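Local coordinates for protein C.Elegans p53 tumor suppressor-like transcription factor (PDB 1T4W) that activates transcription by binding the same DNA consensus sequence as p53 and promotes apoptosis in response to genotoxic and cellular stress, at residues A[54-59]-A[165-170]; A[45-50]-A[157-162]. All coordinates share one frame; numbering follows the deposited sequence.

Contact 1 of 2, residues A[54-59]-A[165-170]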
loop_
_atom_site.group_PDB
_atom_site.type_symbol
_atom_site.label_atom_id
_atom_site.label_comp_id
_atom_site.label_asym_id
_atom_site.label_seq_id
_atom_site.Cartn_x
_atom_site.Cartn_y
_atom_site.Cartn_z
ATOM N N SER A 54 19.446 4.281 -14.654
ATOM C CA SER A 54 18.172 4.901 -14.984
ATOM C C SER A 54 17.601 5.818 -13.917
ATOM O O SER A 54 17.788 5.617 -12.720
ATOM C CB SER A 54 17.145 3.820 -15.288
ATOM O OG SER A 54 17.626 2.943 -16.280
ATOM N N ASN A 55 16.910 6.851 -14.363
ATOM C CA ASN A 55 16.257 7.733 -13.436
ATOM C C ASN A 55 14.918 7.021 -13.274
ATOM O O ASN A 55 14.246 6.754 -14.255
ATOM C CB ASN A 55 16.057 9.098 -14.054
ATOM C CG ASN A 55 16.013 10.176 -13.022
ATOM O OD1 ASN A 55 15.255 10.089 -12.058
ATOM N ND2 ASN A 55 16.840 11.201 -13.202
ATOM N N LEU A 56 14.532 6.705 -12.050
ATOM C CA LEU A 56 13.282 5.987 -11.836
ATOM C C LEU A 56 12.274 6.732 -10.990
ATOM O O LEU A 56 12.603 7.718 -10.334
ATOM C CB LEU A 56 13.572 4.636 -11.182
ATOM C CG LEU A 56 14.527 3.695 -11.935
ATOM C CD1 LEU A 56 14.545 2.322 -11.304
ATOM C CD2 LEU A 56 14.071 3.574 -13.369
ATOM N N SER A 57 11.031 6.265 -11.043
ATOM C CA SER A 57 9.961 6.828 -10.232
ATOM C C SER A 57 9.180 5.661 -9.611
ATOM O O SER A 57 9.178 4.537 -10.130
ATOM C CB SER A 57 9.037 7.726 -11.066
ATOM O OG SER A 57 8.477 7.030 -12.152
ATOM N N LEU A 58 8.556 5.911 -8.470
ATOM C CA LEU A 58 7.787 4.872 -7.805
ATOM C C LEU A 58 6.337 5.336 -7.649
ATOM O O LEU A 58 6.075 6.395 -7.083
ATOM C CB LEU A 58 8.366 4.568 -6.426
ATOM C CG LEU A 58 7.707 3.365 -5.720
ATOM C CD1 LEU A 58 8.262 2.048 -6.277
ATOM C CD2 LEU A 58 7.986 3.448 -4.240
ATOM N N ARG A 59 5.402 4.551 -8.165
ATOM C CA ARG A 59 3.992 4.892 -8.043
ATOM C C ARG A 59 3.397 4.073 -6.901
ATOM O O ARG A 59 3.700 2.885 -6.747
ATOM C CB ARG A 59 3.246 4.608 -9.356
ATOM C CG ARG A 59 3.441 5.682 -10.426
ATOM C CD ARG A 59 2.693 5.339 -11.745
ATOM N NE ARG A 59 3.235 4.152 -12.423
ATOM C CZ ARG A 59 2.605 2.982 -12.529
ATOM N NH1 ARG A 59 1.403 2.816 -11.991
ATOM N NH2 ARG A 59 3.151 1.984 -13.216
ATOM N N ASN A 165 7.481 3.028 -18.362
ATOM C CA ASN A 165 7.159 1.599 -18.405
ATOM C C ASN A 165 7.402 1.015 -17.020
ATOM O O ASN A 165 8.450 1.281 -16.393
ATOM C CB ASN A 165 8.067 0.851 -19.385
ATOM C CG ASN A 165 7.961 1.378 -20.799
ATOM O OD1 ASN A 165 6.905 1.299 -21.425
ATOM N ND2 ASN A 165 9.060 1.924 -21.309
ATOM N N GLU A 166 6.434 0.240 -16.542
ATOM C CA GLU A 166 6.564 -0.439 -15.256
ATOM C C GLU A 166 7.645 -1.502 -15.452
ATOM O O GLU A 166 7.587 -2.262 -16.426
ATOM C CB GLU A 166 5.264 -1.145 -14.874
ATOM C CG GLU A 166 5.432 -2.121 -13.712
ATOM C CD GLU A 166 4.238 -3.068 -13.535
ATOM O OE1 GLU A 166 3.097 -2.669 -13.848
ATOM O OE2 GLU A 166 4.436 -4.207 -13.060
ATOM N N ILE A 167 8.643 -1.546 -14.568
ATOM C CA ILE A 167 9.667 -2.582 -14.703
ATOM C C ILE A 167 9.622 -3.576 -13.530
ATOM O O ILE A 167 10.110 -4.707 -13.647
ATOM C CB ILE A 167 11.108 -1.994 -14.889
ATOM C CG1 ILE A 167 11.527 -1.154 -13.693
ATOM C CG2 ILE A 167 11.158 -1.128 -16.153
ATOM C CD1 ILE A 167 12.978 -0.649 -13.817
ATOM N N LEU A 168 9.014 -3.165 -12.419
ATOM C CA LEU A 168 8.854 -4.040 -11.245
ATOM C C LEU A 168 7.635 -3.583 -10.478
ATOM O O LEU A 168 7.218 -2.433 -10.607
ATOM C CB LEU A 168 10.056 -3.960 -10.297
ATOM C CG LEU A 168 11.374 -4.676 -10.626
ATOM C CD1 LEU A 168 12.481 -4.136 -9.721
ATOM C CD2 LEU A 168 11.217 -6.170 -10.436
ATOM N N HIS A 169 7.080 -4.476 -9.670
ATOM C CA HIS A 169 5.914 -4.143 -8.848
ATOM C C HIS A 169 5.933 -4.992 -7.603
ATOM O O HIS A 169 6.663 -5.978 -7.540
ATOM C CB HIS A 169 4.580 -4.352 -9.607
ATOM C CG HIS A 169 4.187 -5.785 -9.818
ATOM N ND1 HIS A 169 4.873 -6.635 -10.652
ATOM C CD2 HIS A 169 3.135 -6.501 -9.341
ATOM C CE1 HIS A 169 4.267 -7.812 -10.684
ATOM N NE2 HIS A 169 3.208 -7.755 -9.897
ATOM N N ALA A 170 5.152 -4.591 -6.603
ATOM C CA ALA A 170 5.058 -5.338 -5.349
ATOM C C ALA A 170 3.817 -4.839 -4.641
ATOM O O ALA A 170 3.336 -3.746 -4.922
ATOM C CB ALA A 170 6.294 -5.092 -4.464
HETATM O O HOH W 1 1.652 -0.434 -14.067
#

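Contact 2 of 2, residues A[45-50]-A[157-162]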
loop_
_atom_site.group_PDB
_atom_site.type_symbol
_atom_site.label_atom_id
_atom_site.label_comp_id
_atom_site.label_asym_id
_atom_site.label_seq_id
_atom_site.Cartn_x
_atom_site.Cartn_y
_atom_site.Cartn_z
ATOM N N TRP A 45 14.416 -2.655 -3.743
ATOM C CA TRP A 45 14.528 -3.357 -5.011
ATOM C C TRP A 45 15.970 -3.539 -5.465
ATOM O O TRP A 45 16.878 -2.880 -4.969
ATOM C CB TRP A 45 13.738 -2.631 -6.120
ATOM C CG TRP A 45 14.147 -1.195 -6.375
ATOM C CD1 TRP A 45 15.111 -0.751 -7.248
ATOM C CD2 TRP A 45 13.649 -0.027 -5.706
ATOM N NE1 TRP A 45 15.244 0.615 -7.159
ATOM C CE2 TRP A 45 14.363 1.087 -6.219
ATOM C CE3 TRP A 45 12.671 0.184 -4.719
ATOM C CZ2 TRP A 45 14.131 2.397 -5.780
ATOM C CZ3 TRP A 45 12.436 1.486 -4.276
ATOM C CH2 TRP A 45 13.167 2.582 -4.810
ATOM N N LYS A 46 16.152 -4.471 -6.395
ATOM C CA LYS A 46 17.436 -4.730 -7.016
ATOM C C LYS A 46 17.167 -4.669 -8.524
ATOM O O LYS A 46 16.241 -5.307 -9.034
ATOM C CB LYS A 46 17.985 -6.099 -6.656
ATOM C CG LYS A 46 19.374 -6.306 -7.244
ATOM C CD LYS A 46 19.467 -7.643 -7.945
ATOM C CE LYS A 46 20.702 -7.717 -8.838
ATOM N NZ LYS A 46 20.775 -9.031 -9.540
ATOM N N LEU A 47 17.969 -3.884 -9.227
ATOM C CA LEU A 47 17.795 -3.719 -10.661
ATOM C C LEU A 47 18.771 -4.504 -11.503
ATOM O O LEU A 47 19.841 -4.895 -11.047
ATOM C CB LEU A 47 17.913 -2.248 -11.030
ATOM C CG LEU A 47 16.749 -1.382 -10.556
ATOM C CD1 LEU A 47 17.034 0.076 -10.871
ATOM C CD2 LEU A 47 15.473 -1.856 -11.229
ATOM N N ASP A 48 18.386 -4.734 -12.750
ATOM C CA ASP A 48 19.236 -5.450 -13.672
ATOM C C ASP A 48 20.239 -4.485 -14.281
ATOM O O ASP A 48 20.379 -3.335 -13.848
ATOM C CB ASP A 48 18.399 -6.118 -14.767
ATOM C CG ASP A 48 17.315 -5.207 -15.310
ATOM O OD1 ASP A 48 16.327 -4.946 -14.584
ATOM O OD2 ASP A 48 17.453 -4.746 -16.460
ATOM N N LYS A 49 20.922 -4.962 -15.306
ATOM C CA LYS A 49 21.953 -4.197 -15.977
ATOM C C LYS A 49 21.461 -2.944 -16.700
ATOM O O LYS A 49 21.958 -1.840 -16.461
ATOM C CB LYS A 49 22.691 -5.122 -16.952
ATOM C CG LYS A 49 23.269 -6.384 -16.289
ATOM C CD LYS A 49 22.176 -7.265 -15.663
ATOM C CE LYS A 49 22.741 -8.292 -14.686
ATOM N NZ LYS A 49 21.666 -9.026 -13.948
ATOM N N ARG A 50 20.475 -3.107 -17.571
ATOM C CA ARG A 50 19.977 -1.974 -18.337
ATOM C C ARG A 50 19.378 -0.808 -17.552
ATOM O O ARG A 50 19.218 0.285 -18.099
ATOM C CB ARG A 50 18.972 -2.456 -19.380
ATOM C CG ARG A 50 17.791 -3.211 -18.825
ATOM C CD ARG A 50 16.750 -3.390 -19.907
ATOM N NE ARG A 50 16.457 -2.105 -20.533
ATOM C CZ ARG A 50 15.499 -1.905 -21.432
ATOM N NH1 ARG A 50 14.727 -2.912 -21.822
ATOM N NH2 ARG A 50 15.313 -0.691 -21.936
ATOM N N VAL A 157 2.789 -0.970 -5.271
ATOM C CA VAL A 157 3.821 -0.050 -5.733
ATOM C C VAL A 157 4.414 -0.546 -7.055
ATOM O O VAL A 157 4.536 -1.748 -7.291
ATOM C CB VAL A 157 4.965 0.127 -4.693
ATOM C CG1 VAL A 157 4.444 0.933 -3.488
ATOM C CG2 VAL A 157 5.488 -1.218 -4.265
ATOM N N PHE A 158 4.798 0.406 -7.895
ATOM C CA PHE A 158 5.335 0.126 -9.225
ATOM C C PHE A 158 6.585 0.948 -9.431
ATOM O O PHE A 158 6.619 2.147 -9.092
ATOM C CB PHE A 158 4.306 0.528 -10.294
ATOM C CG PHE A 158 2.981 -0.167 -10.146
ATOM C CD1 PHE A 158 2.757 -1.406 -10.740
ATOM C CD2 PHE A 158 1.984 0.379 -9.345
ATOM C CE1 PHE A 158 1.543 -2.109 -10.525
ATOM C CE2 PHE A 158 0.774 -0.302 -9.124
ATOM C CZ PHE A 158 0.554 -1.552 -9.712
ATOM N N LEU A 159 7.620 0.303 -9.957
ATOM C CA LEU A 159 8.844 1.018 -10.256
ATOM C C LEU A 159 8.802 1.237 -11.765
ATOM O O LEU A 159 8.709 0.267 -12.520
ATOM C CB LEU A 159 10.074 0.187 -9.870
ATOM C CG LEU A 159 11.397 0.973 -9.896
ATOM C CD1 LEU A 159 11.377 2.065 -8.833
ATOM C CD2 LEU A 159 12.559 0.030 -9.648
ATOM N N ASP A 160 8.826 2.502 -12.199
ATOM C CA ASP A 160 8.794 2.824 -13.631
ATOM C C ASP A 160 10.128 3.360 -14.133
ATOM O O ASP A 160 10.843 4.051 -13.395
ATOM C CB ASP A 160 7.787 3.918 -13.945
ATOM C CG ASP A 160 6.335 3.488 -13.782
ATOM O OD1 ASP A 160 6.013 2.280 -13.731
ATOM O OD2 ASP A 160 5.511 4.407 -13.705
ATOM N N ASP A 161 10.444 3.080 -15.399
ATOM C CA ASP A 161 11.670 3.609 -15.992
ATOM C C ASP A 161 11.382 5.031 -16.477
ATOM O O ASP A 161 10.295 5.562 -16.235
ATOM C CB ASP A 161 12.156 2.729 -17.150
ATOM C CG ASP A 161 11.214 2.729 -18.340
ATOM O OD1 ASP A 161 10.285 3.561 -18.417
ATOM O OD2 ASP A 161 11.415 1.870 -19.211
ATOM N N GLU A 162 12.338 5.648 -17.164
ATOM C CA GLU A 162 12.173 7.023 -17.659
ATOM C C GLU A 162 11.046 7.186 -18.672
ATOM O O GLU A 162 10.430 8.247 -18.763
ATOM C CB GLU A 162 13.473 7.531 -18.293
ATOM C CG GLU A 162 14.715 7.274 -17.473
ATOM C CD GLU A 162 15.015 5.797 -17.342
ATOM O OE1 GLU A 162 15.233 5.131 -18.378
ATOM O OE2 GLU A 162 15.025 5.296 -16.199
#

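Contact 1 of 2, residues A[54-59]-A[165-170]
Leu56 and Ile167 meet because their first torsions turn their ends inward. Leu56 holds CG beside its backbone N (chi1 -57°). Ile167 places CG1 between its backbone N and carbonyl carbon (chi1 61°), and the extended chain beyond carries CD1 to the leucine. Leu56 CD1 and Ile167 CD1 are 4.2 Å apart. The two side chains cross at about a right angle and touch through one methyl each. It is a light apolar contact.

The second point of contact joins two charged side chains, but their polar link runs through a water. Arg59 bends at chi3 and brings its guanidinium round to Glu166. The direct touch is to an aliphatic carbon: Glu166 CB lies 4.1 Å from Arg59 NH2, at the guanidinium edge and near its plane. The two charged groups do not bond directly: Arg59 NH2 and Glu166 OE1 are 4.7 Å apart, and their planes are turned 53° from each other. A water closes the gap. It lies in the guanidinium plane, accepts from Arg59 NH2 at 3.0 Å and donates to Glu166 OE1 at 2.7 Å. The water link is secondary to two salt bridges, Arg59 NE with Asp160 OD2 and Glu166 OE1 with Arg76 NE.

The segments are not adjacent strands. Strand 152-160 runs between strands 57-65 and 166-177 in the sheet and pairs with both. The contact therefore reaches over a central strand. Leu56 packs on Leu159 of that strand, while Arg59 and Glu166 both pack on Phe158. Ile167 and Leu168 together face Leu159 in a classic beta bulge. Beyond the other side of strand 57-65 lies strand 119-123, where Thr119 and Thr121 touch Arg59.

Contact 2 of 2, residues A[45-50]-A[157-162]
One face of the Trp45 indole is covered by Leu159, in a CH-pi contact. Leu159 CD2 sits 3.7 Å from the centroid of the five-membered ring, 13° off the ring normal. Trp45 NE1 makes a weak hydrogen bond to Ala128 O. The contact belongs to the beta-sandwich core of the p53-like DNA-binding domain: strand 39-46 is in one sheet and strand 152-160 in the other. Trp45 and Leu159 each set out from the backbone toward the opposite segment.

Leu159 has CG anti to its backbone N (chi1 -169°), and its two methyls take different parts of the indole. CD2 lies nearest the pyrrole side, 3.6 Å from Trp45 CD1. CD1 reaches the benzo side. No hydrogen bond joins the two segments; the touching groups are leucine side chains and the indole face. Met4 of strand 3-8 touches both Trp45 and Leu159. The site lies away from the zinc.

Leu47, just past the end of its strand, meets the same leucine methyl. Leu47 CD2 is 3.8 Å from Leu159 CD2, which is thus shared between the indole face and a second leucine.

In the fold
From the N terminus, the chain passes through 45-50, at the end of strand 39-46, and then 54-59, which leads into strand 57-65. Roughly a hundred residues later it reaches 157-162 and then 165-170. Contact 2 closes the loop from 45-50 to 157-162; contact 1 closes the one from 54-59 to 165-170. The segments alternate, so the two loops cross and neither encloses the other. Contact 2 ties one sheet of the sandwich to the other. Contact 1 works within the larger sheet, linking strands on either side of 152-160. The contacts also touch directly: a probable backbone hydrogen bond runs from Ile167 N to Leu159 O.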